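Local coordinates for protein MgGH51 (PDB 6ZPV) that hydrolyses terminal alpha-L-arabinofuranosyl linkages as a family GH51 glycosidase, probably releasing arabinose from plant cell-wall polysaccharides, at residues Q579-P584 and Q595-K600; L116-P121 and T147-T152; F318-P323 and F341-V346. All coordinates share one frame; numbering follows the deposited sequence.

How the contacts relate
The three contacts follow one another along the chain and sit in three different parts of it. Contact 2 lies between the two sheets of the beta sandwich built from the earlier strands, contact 3 in the central barrel, and contact 1 at the edge of the C-terminal beta domain. Contacts 1 and 2 are farthest apart, with centres 55 Å from each other; contact 3 is 40 Å from contact 1 and 42 Å from contact 2, centre to centre. The I149 side chain of contact 2 is about 13 Å from a bound NAG. In (beta/alpha)8 glycosidases the active site lies at the C-terminal ends of the barrel strands, so contact 3, where a strand begins, belongs to the other end.

Contact 1 (Q579-P584 and Q595-K600); sequences QVLTGP and QAIVPK
The flat groups that meet here are peptides: those either side of V580 face those either side of K600 through two backbone hydrogen bonds. V580 N gives its proton to K600 O at 2.9 Å, and K600 N returns the bond to V580 O at the same length. Beside this second bond, P599 CA lies 3.2 Å from V580 O, a CA-H...O contact, so that oxygen is approached by two donors. The pair is antiparallel and hydrogen-bonded, but the ladder then opens: where T582 and V598 would pair next, a water stands between them, accepting from T582 N at 3.0 Å and donating to V598 O.

Side chains fill the space beside this opening. L581 has its chi2 at 76°, which turns CD1 toward I597, 3.8 Å from I597 CG2, the two side chains crossing at about a right angle. The same methyl of L581 also lies against the P599 ring, at CD. I597 CG2 in turn rests 3.6 Å from T582 O, while I597 CD1 fits against G583 CA. A side-chain carbon on G583 would collide with that CD1, so a glycine suits the spot. F510 of helix 507-517 packs on both L581 and P599, and I597 N is held by N589 OD1. T582 OG1 turns to F617 O in the adjoining loop.

This is the loop end of a beta hairpin with a long connection: strand 575-582 meets the outermost strand, 600-605, of the C-terminal beta-sandwich domain found in GH51 arabinofuranosidases.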
loop_
_atom_site.group_PDB
_atom_site.type_symbol
_atom_site.label_atom_id
_atom_site.label_comp_id
_atom_site.label_asym_id
_atom_site.label_seq_id
_atom_site.Cartn_x
_atom_site.Cartn_y
_atom_site.Cartn_z
ATOM N N GLN A 579 -7.116 13.277 -23.303
ATOM C CA GLN A 579 -6.070 13.226 -22.252
ATOM C C GLN A 579 -4.959 12.363 -22.803
ATOM O O GLN A 579 -5.233 11.248 -23.213
ATOM C CB GLN A 579 -6.654 12.610 -20.960
ATOM C CG GLN A 579 -7.860 13.358 -20.432
ATOM C CD GLN A 579 -8.574 12.621 -19.324
ATOM O OE1 GLN A 579 -9.699 12.000 -19.524
ATOM N NE2 GLN A 579 -8.000 12.705 -18.198
ATOM N N VAL A 580 -3.724 12.874 -22.775
ATOM C CA VAL A 580 -2.579 12.166 -23.397
ATOM C C VAL A 580 -1.411 12.132 -22.420
ATOM O O VAL A 580 -1.003 13.193 -21.915
ATOM C CB VAL A 580 -2.089 12.901 -24.667
ATOM C CG1 VAL A 580 -0.980 12.162 -25.383
ATOM C CG2 VAL A 580 -3.197 13.188 -25.630
ATOM N N LEU A 581 -0.863 10.960 -22.227
ATOM C CA LEU A 581 0.377 10.704 -21.500
ATOM C C LEU A 581 1.426 10.204 -22.503
ATOM O O LEU A 581 1.205 9.133 -23.107
ATOM C CB LEU A 581 0.124 9.661 -20.424
ATOM C CG LEU A 581 1.329 9.298 -19.553
ATOM C CD1 LEU A 581 1.599 10.395 -18.529
ATOM C CD2 LEU A 581 1.040 7.966 -18.845
ATOM N N THR A 582 2.491 10.937 -22.693
ATOM C CA THR A 582 3.513 10.538 -23.678
ATOM C C THR A 582 4.835 11.220 -23.322
ATOM O O THR A 582 4.892 11.995 -22.359
ATOM C CB THR A 582 3.076 10.846 -25.117
ATOM O OG1 THR A 582 3.956 10.243 -26.061
ATOM C CG2 THR A 582 3.004 12.303 -25.425
ATOM N N GLY A 583 5.880 10.852 -23.987
ATOM C CA GLY A 583 7.206 11.417 -23.812
ATOM C C GLY A 583 8.226 10.444 -24.374
ATOM O O GLY A 583 7.878 9.424 -24.974
ATOM N N PRO A 584 9.519 10.727 -24.140
ATOM C CA PRO A 584 10.560 9.818 -24.600
ATOM C C PRO A 584 10.347 8.437 -24.002
ATOM O O PRO A 584 9.986 8.302 -22.824
ATOM C CB PRO A 584 11.861 10.495 -24.080
ATOM C CG PRO A 584 11.504 11.963 -23.950
ATOM C CD PRO A 584 10.040 11.950 -23.505
ATOM N N GLN A 595 7.949 15.721 -12.041
ATOM C CA GLN A 595 6.873 16.035 -12.984
ATOM C C GLN A 595 7.409 16.107 -14.411
ATOM O O GLN A 595 6.882 16.842 -15.275
ATOM C CB GLN A 595 6.088 17.256 -12.533
ATOM C CG GLN A 595 5.387 17.067 -11.200
ATOM C CD GLN A 595 4.547 18.253 -10.886
ATOM O OE1 GLN A 595 5.054 19.366 -10.786
ATOM N NE2 GLN A 595 3.258 18.037 -10.740
ATOM N N ALA A 596 8.410 15.310 -14.711
ATOM C CA ALA A 596 8.933 15.253 -16.077
ATOM C C ALA A 596 7.841 14.838 -17.062
ATOM O O ALA A 596 7.760 15.384 -18.187
ATOM C CB ALA A 596 10.084 14.272 -16.165
ATOM N N ILE A 597 7.022 13.866 -16.715
ATOM C CA ILE A 597 5.983 13.252 -17.579
ATOM C C ILE A 597 4.640 13.313 -16.884
ATOM O O ILE A 597 4.426 12.558 -15.913
ATOM C CB ILE A 597 6.325 11.811 -17.963
ATOM C CG1 ILE A 597 7.713 11.637 -18.586
ATOM C CG2 ILE A 597 5.255 11.223 -18.853
ATOM C CD1 ILE A 597 7.906 12.349 -19.874
ATOM N N VAL A 598 3.767 14.207 -17.354
ATOM C CA VAL A 598 2.413 14.363 -16.811
ATOM C C VAL A 598 1.427 14.430 -17.957
ATOM O O VAL A 598 1.758 14.834 -19.075
ATOM C CB VAL A 598 2.337 15.591 -15.905
ATOM C CG1 VAL A 598 3.303 15.444 -14.721
ATOM C CG2 VAL A 598 2.561 16.860 -16.698
ATOM N N PRO A 599 0.183 14.011 -17.720
ATOM C CA PRO A 599 -0.799 14.012 -18.795
ATOM C C PRO A 599 -1.173 15.450 -19.190
ATOM O O PRO A 599 -1.140 16.361 -18.349
ATOM C CB PRO A 599 -1.990 13.257 -18.204
ATOM C CG PRO A 599 -1.706 12.926 -16.891
ATOM C CD PRO A 599 -0.317 13.392 -16.497
ATOM N N LYS A 600 -1.601 15.612 -20.418
ATOM C CA LYS A 600 -2.139 16.866 -20.950
ATOM C C LYS A 600 -3.569 16.638 -21.372
ATOM O O LYS A 600 -3.879 15.659 -22.059
ATOM C CB LYS A 600 -1.279 17.341 -22.128
ATOM C CG LYS A 600 0.228 17.433 -21.820
ATOM C CD LYS A 600 0.771 18.175 -20.620
ATOM C CE LYS A 600 2.286 18.096 -20.418
ATOM N NZ LYS A 600 2.714 19.266 -19.592
HETATM O O HOH W 1 2.291 13.625 -21.464
#

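Contact 2 (L116-P121 and T147-T152); sequences LFFRFP and TQIRGT
F120 and G151 mark the place where the two backbones come nearest, CA to CA 5.9 Å; strands 112-119 and 141-150 run in roughly the same direction and draw together toward this end, each in its own sheet. The ring of F120 lies flat on the glycine: G151 CA stands 3.4 Å from the ring centroid, only 3° off the normal, a CH-pi contact almost over the middle of the face. With chi1 at -77°, F120 CG is anti to the carbonyl carbon, which sets the base of the ring beside G151. The rim carbon CE1 of F120 comes 3.4 Å from R150 O, and at the ring's edge, near its plane, I149 CD1 touches the same carbon at 4.0 Å.

I149 works with two branches. While CD1 meets F120, CG2 lies 3.8 Å from F118 CZ; the F118 and I149 side chains slide past each other in opposite directions. Strands 157-163 and 127-136 add I159 and L130, packed on F118 and I149 respectively. R150 turns outward, and its NH1 bonds Q148 OE1 at 2.8 Å, in the carbonyl plane on a lone pair, and also I149 O, approaching from above that carbonyl's plane.

An alanine at F120 would probably leave G151 CA without its aromatic cover and open a gap beside I149 CD1, loosening this end of the interface.

F118 and I149, facing each other from two antiparallel five-stranded sheets, are core packing of a beta sandwich, which F120 and G151 close just beyond the strand ends.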
loop_
_atom_site.group_PDB
_atom_site.type_symbol
_atom_site.label_atom_id
_atom_site.label_comp_id
_atom_site.label_asym_id
_atom_site.label_seq_id
_atom_site.Cartn_x
_atom_site.Cartn_y
_atom_site.Cartn_z
ATOM N N LEU A 116 4.862 9.429 24.696
ATOM C CA LEU A 116 5.844 8.463 25.170
ATOM C C LEU A 116 5.388 7.922 26.514
ATOM O O LEU A 116 4.533 8.532 27.166
ATOM C CB LEU A 116 7.244 9.053 25.237
ATOM C CG LEU A 116 7.450 10.269 26.147
ATOM C CD1 LEU A 116 7.550 9.893 27.629
ATOM C CD2 LEU A 116 8.689 11.030 25.756
ATOM N N PHE A 117 5.979 6.825 26.942
ATOM C CA PHE A 117 5.861 6.310 28.308
ATOM C C PHE A 117 7.209 6.417 28.964
ATOM O O PHE A 117 8.247 6.119 28.324
ATOM C CB PHE A 117 5.329 4.886 28.299
ATOM C CG PHE A 117 3.876 4.723 27.964
ATOM C CD1 PHE A 117 3.449 4.825 26.638
ATOM C CD2 PHE A 117 2.930 4.479 28.930
ATOM C CE1 PHE A 117 2.106 4.675 26.302
ATOM C CE2 PHE A 117 1.604 4.353 28.603
ATOM C CZ PHE A 117 1.199 4.456 27.295
ATOM N N PHE A 118 7.218 6.688 30.267
ATOM C CA PHE A 118 8.463 6.694 31.029
ATOM C C PHE A 118 8.245 6.163 32.438
ATOM O O PHE A 118 7.124 6.212 32.961
ATOM C CB PHE A 118 9.121 8.086 31.119
ATOM C CG PHE A 118 8.487 9.035 32.111
ATOM C CD1 PHE A 118 7.282 9.697 31.858
ATOM C CD2 PHE A 118 9.031 9.183 33.380
ATOM C CE1 PHE A 118 6.670 10.479 32.811
ATOM C CE2 PHE A 118 8.420 9.964 34.347
ATOM C CZ PHE A 118 7.228 10.615 34.060
ATOM N N ARG A 119 9.307 5.745 33.077
ATOM C CA ARG A 119 9.372 5.569 34.548
ATOM C C ARG A 119 10.785 5.758 34.998
ATOM O O ARG A 119 11.711 5.480 34.239
ATOM C CB ARG A 119 8.832 4.200 34.982
ATOM C CG ARG A 119 9.705 3.007 34.623
ATOM C CD ARG A 119 9.162 1.628 35.023
ATOM N NE ARG A 119 10.075 0.480 34.498
ATOM C CZ ARG A 119 10.935 -0.062 35.290
ATOM N NH1 ARG A 119 10.955 0.351 36.568
ATOM N NH2 ARG A 119 11.678 -1.043 34.994
ATOM N N PHE A 120 10.956 6.158 36.262
ATOM C CA PHE A 120 12.292 6.133 36.883
ATOM C C PHE A 120 12.432 4.748 37.491
ATOM O O PHE A 120 11.644 4.392 38.393
ATOM C CB PHE A 120 12.404 7.214 37.977
ATOM C CG PHE A 120 12.587 8.602 37.433
ATOM C CD1 PHE A 120 11.523 9.305 36.916
ATOM C CD2 PHE A 120 13.851 9.188 37.447
ATOM C CE1 PHE A 120 11.714 10.579 36.390
ATOM C CE2 PHE A 120 14.043 10.463 36.947
ATOM C CZ PHE A 120 12.982 11.153 36.398
ATOM N N PRO A 121 13.383 3.926 37.048
ATOM C CA PRO A 121 13.522 2.576 37.609
ATOM C C PRO A 121 13.929 2.549 39.092
ATOM O O PRO A 121 13.591 1.613 39.800
ATOM C CB PRO A 121 14.575 1.891 36.718
ATOM C CG PRO A 121 15.295 3.040 35.999
ATOM C CD PRO A 121 14.277 4.127 35.891
ATOM N N THR A 147 6.597 19.253 29.993
ATOM C CA THR A 147 5.788 18.991 31.176
ATOM C C THR A 147 6.692 18.674 32.367
ATOM O O THR A 147 7.789 18.119 32.172
ATOM C CB THR A 147 4.819 17.860 30.882
ATOM O OG1 THR A 147 3.843 17.842 31.918
ATOM C CG2 THR A 147 5.478 16.522 30.741
ATOM N N GLN A 148 6.277 19.018 33.562
ATOM C CA GLN A 148 7.106 18.766 34.764
ATOM C C GLN A 148 7.007 17.286 35.144
ATOM O O GLN A 148 5.891 16.733 35.195
ATOM C CB GLN A 148 6.597 19.675 35.898
ATOM C CG GLN A 148 7.080 21.126 35.758
ATOM C CD GLN A 148 8.547 21.274 36.063
ATOM O OE1 GLN A 148 9.055 20.609 36.957
ATOM N NE2 GLN A 148 9.248 22.201 35.379
ATOM N N ILE A 149 8.135 16.637 35.399
ATOM C CA ILE A 149 8.176 15.271 35.914
ATOM C C ILE A 149 8.999 15.219 37.198
ATOM O O ILE A 149 9.781 16.134 37.510
ATOM C CB ILE A 149 8.688 14.257 34.876
ATOM C CG1 ILE A 149 10.183 14.427 34.561
ATOM C CG2 ILE A 149 7.851 14.348 33.593
ATOM C CD1 ILE A 149 10.791 13.360 33.685
ATOM N N ARG A 150 8.851 14.123 37.899
ATOM C CA ARG A 150 9.482 13.904 39.194
ATOM C C ARG A 150 10.091 12.518 39.216
ATOM O O ARG A 150 9.492 11.527 38.762
ATOM C CB ARG A 150 8.514 14.028 40.372
ATOM C CG ARG A 150 7.843 15.374 40.486
ATOM C CD ARG A 150 8.727 16.483 40.930
ATOM N NE ARG A 150 8.099 17.799 40.992
ATOM C CZ ARG A 150 8.103 18.733 40.014
ATOM N NH1 ARG A 150 8.593 18.498 38.784
ATOM N NH2 ARG A 150 7.529 19.886 40.251
ATOM N N GLY A 151 11.281 12.405 39.829
ATOM C CA GLY A 151 11.986 11.139 40.022
ATOM C C GLY A 151 11.269 10.158 40.929
ATOM O O GLY A 151 11.670 8.977 40.947
ATOM N N THR A 152 10.233 10.596 41.624
ATOM C CA THR A 152 9.394 9.674 42.434
ATOM C C THR A 152 8.386 8.933 41.550
ATOM O O THR A 152 7.681 8.052 42.071
ATOM C CB THR A 152 8.729 10.454 43.560
ATOM O OG1 THR A 152 8.124 11.626 43.020
ATOM C CG2 THR A 152 9.740 10.854 44.645
#

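Contact 3 (F318-P323 and F341-V346); sequences FVIGDP and FTLRFV. With SO4 (sulfate ion), chain R.
V319 and I320, in the last turn of helix 306-320, pack against L343 and F341, which lead into strand 345-348; this is the helix-to-strand return of a beta-alpha-beta crossover in the (beta/alpha)8 barrel, a return that also includes helix 327-334. The apolar centre lies around L343 CB, which has I320 CG2 at 3.6 Å and V319 CG1 at 4.0 Å. Both helix side chains cross that of L343 at about a right angle. V319 CG1, anti to its backbone N (chi1 -176°), also meets F341 CB at 3.9 Å, so one methyl serves two residues of the incoming segment. M287 of the neighbouring strand 284-289 packs on V319 as well, and P285 on L343.

Outward from there the contact turns polar. I320 CG2 sits 3.4 Å from F341 O, while F341 N bonds V319 O at 3.0 Å with an N-H...O angle of 165°. This bond ties the incoming segment to a carbonyl of the helix's last turn. V319 O also lies at the edge of the F341 ring, in its plane, nearest to CD2. H337 stacks on the ring of F341, and L272 and L275 of helix 271-281 pack on it too.

Farther along, R344 points away from the helix. Its NE makes a salt bridge with E284, and F345 CZ lies over one face of the guanidinium, offset toward the rim. At the guanidinium's edge is a sulfate, probably from the crystallisation liquor and also bonded by S15: R344 NH1 reaches its O1 at 3.0 Å, and R344 NH2 its O2 at 3.3 Å.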
loop_
_atom_site.group_PDB
_atom_site.type_symbol
_atom_site.label_atom_id
_atom_site.label_comp_id
_atom_site.label_asym_id
_atom_site.label_seq_id
_atom_site.Cartn_x
_atom_site.Cartn_y
_atom_site.Cartn_z
ATOM N N PHE A 318 -14.181 -10.243 12.549
ATOM C CA PHE A 318 -13.823 -8.883 12.938
ATOM C C PHE A 318 -14.384 -7.911 11.887
ATOM O O PHE A 318 -14.868 -6.814 12.248
ATOM C CB PHE A 318 -12.312 -8.707 13.094
ATOM C CG PHE A 318 -11.942 -7.316 13.546
ATOM C CD1 PHE A 318 -12.016 -6.968 14.878
ATOM C CD2 PHE A 318 -11.574 -6.323 12.631
ATOM C CE1 PHE A 318 -11.685 -5.714 15.328
ATOM C CE2 PHE A 318 -11.222 -5.051 13.083
ATOM C CZ PHE A 318 -11.287 -4.754 14.431
ATOM N N VAL A 319 -14.247 -8.220 10.610
ATOM C CA VAL A 319 -14.651 -7.334 9.498
ATOM C C VAL A 319 -16.166 -7.215 9.431
ATOM O O VAL A 319 -16.698 -6.085 9.308
ATOM C CB VAL A 319 -14.038 -7.795 8.170
ATOM C CG1 VAL A 319 -14.400 -6.795 7.093
ATOM C CG2 VAL A 319 -12.532 -7.981 8.251
ATOM N N ILE A 320 -16.885 -8.365 9.430
ATOM C CA ILE A 320 -18.313 -8.403 9.014
ATOM C C ILE A 320 -19.271 -8.974 10.051
ATOM O O ILE A 320 -20.484 -8.914 9.821
ATOM C CB ILE A 320 -18.504 -9.171 7.702
ATOM C CG1 ILE A 320 -18.253 -10.683 7.843
ATOM C CG2 ILE A 320 -17.701 -8.560 6.592
ATOM C CD1 ILE A 320 -18.592 -11.437 6.596
ATOM N N GLY A 321 -18.771 -9.589 11.114
ATOM C CA GLY A 321 -19.708 -10.366 11.955
ATOM C C GLY A 321 -20.629 -9.477 12.755
ATOM O O GLY A 321 -20.303 -8.330 13.058
ATOM N N ASP A 322 -21.742 -10.046 13.162
ATOM C CA ASP A 322 -22.662 -9.416 14.134
ATOM C C ASP A 322 -21.956 -9.372 15.474
ATOM O O ASP A 322 -21.564 -10.426 15.981
ATOM C CB ASP A 322 -23.903 -10.274 14.172
ATOM C CG ASP A 322 -24.985 -9.833 15.143
ATOM O OD1 ASP A 322 -24.720 -9.003 16.017
ATOM O OD2 ASP A 322 -26.108 -10.344 15.001
ATOM N N PRO A 323 -21.825 -8.191 16.088
ATOM C CA PRO A 323 -21.168 -8.102 17.397
ATOM C C PRO A 323 -21.740 -8.984 18.493
ATOM O O PRO A 323 -20.999 -9.337 19.427
ATOM C CB PRO A 323 -21.286 -6.635 17.776
ATOM C CG PRO A 323 -21.394 -5.966 16.438
ATOM C CD PRO A 323 -22.255 -6.878 15.596
ATOM N N PHE A 341 -18.157 -3.830 8.072
ATOM C CA PHE A 341 -17.542 -3.284 6.844
ATOM C C PHE A 341 -17.948 -4.133 5.638
ATOM O O PHE A 341 -18.346 -5.273 5.826
ATOM C CB PHE A 341 -16.012 -3.260 7.005
ATOM C CG PHE A 341 -15.480 -2.243 7.984
ATOM C CD1 PHE A 341 -15.205 -0.941 7.594
ATOM C CD2 PHE A 341 -15.224 -2.623 9.296
ATOM C CE1 PHE A 341 -14.662 -0.028 8.478
ATOM C CE2 PHE A 341 -14.656 -1.710 10.173
ATOM C CZ PHE A 341 -14.405 -0.426 9.755
ATOM N N THR A 342 -17.780 -3.587 4.450
ATOM C CA THR A 342 -17.962 -4.336 3.211
ATOM C C THR A 342 -16.869 -5.431 3.118
ATOM O O THR A 342 -15.680 -5.101 3.331
ATOM C CB THR A 342 -17.820 -3.411 1.980
ATOM O OG1 THR A 342 -18.837 -2.425 2.077
ATOM C CG2 THR A 342 -17.899 -4.169 0.681
ATOM N N LEU A 343 -17.253 -6.650 2.730
ATOM C CA LEU A 343 -16.233 -7.685 2.385
ATOM C C LEU A 343 -16.901 -8.710 1.471
ATOM O O LEU A 343 -17.736 -9.486 1.909
ATOM C CB LEU A 343 -15.677 -8.377 3.624
ATOM C CG LEU A 343 -14.671 -9.466 3.363
ATOM C CD1 LEU A 343 -13.378 -8.959 2.767
ATOM C CD2 LEU A 343 -14.388 -10.258 4.642
ATOM N N ARG A 344 -16.517 -8.722 0.199
ATOM C CA ARG A 344 -17.074 -9.628 -0.796
ATOM C C ARG A 344 -16.077 -10.679 -1.248
ATOM O O ARG A 344 -16.512 -11.662 -1.881
ATOM C CB ARG A 344 -17.593 -8.857 -2.024
ATOM C CG ARG A 344 -18.677 -7.847 -1.690
ATOM C CD ARG A 344 -19.442 -7.417 -2.903
ATOM N NE ARG A 344 -18.655 -6.711 -3.866
ATOM C CZ ARG A 344 -18.918 -6.525 -5.170
ATOM N NH1 ARG A 344 -18.127 -5.787 -5.916
ATOM N NH2 ARG A 344 -19.961 -7.087 -5.728
ATOM N N PHE A 345 -14.781 -10.457 -1.034
ATOM C CA PHE A 345 -13.706 -11.259 -1.651
ATOM C C PHE A 345 -12.636 -11.559 -0.574
ATOM O O PHE A 345 -12.141 -10.628 0.049
ATOM C CB PHE A 345 -13.037 -10.454 -2.768
ATOM C CG PHE A 345 -13.940 -10.009 -3.886
ATOM C CD1 PHE A 345 -14.467 -10.916 -4.776
ATOM C CD2 PHE A 345 -14.331 -8.701 -3.958
ATOM C CE1 PHE A 345 -15.313 -10.485 -5.785
ATOM C CE2 PHE A 345 -15.240 -8.298 -4.936
ATOM C CZ PHE A 345 -15.709 -9.179 -5.858
ATOM N N VAL A 346 -12.266 -12.827 -0.477
ATOM C CA VAL A 346 -11.190 -13.272 0.400
ATOM C C VAL A 346 -10.226 -14.126 -0.412
ATOM O O VAL A 346 -10.684 -15.048 -1.144
ATOM C CB VAL A 346 -11.685 -14.013 1.663
ATOM C CG1 VAL A 346 -10.564 -14.754 2.360
ATOM C CG2 VAL A 346 -12.411 -13.040 2.573
HETATM S S SO4 R . -19.640 -5.659 -9.517
HETATM O O1 SO4 R . -18.381 -5.222 -8.879
HETATM O O2 SO4 R . -20.751 -5.800 -8.626
HETATM O O3 SO4 R . -19.363 -7.013 -10.133
HETATM O O4 SO4 R . -19.855 -4.743 -10.627
#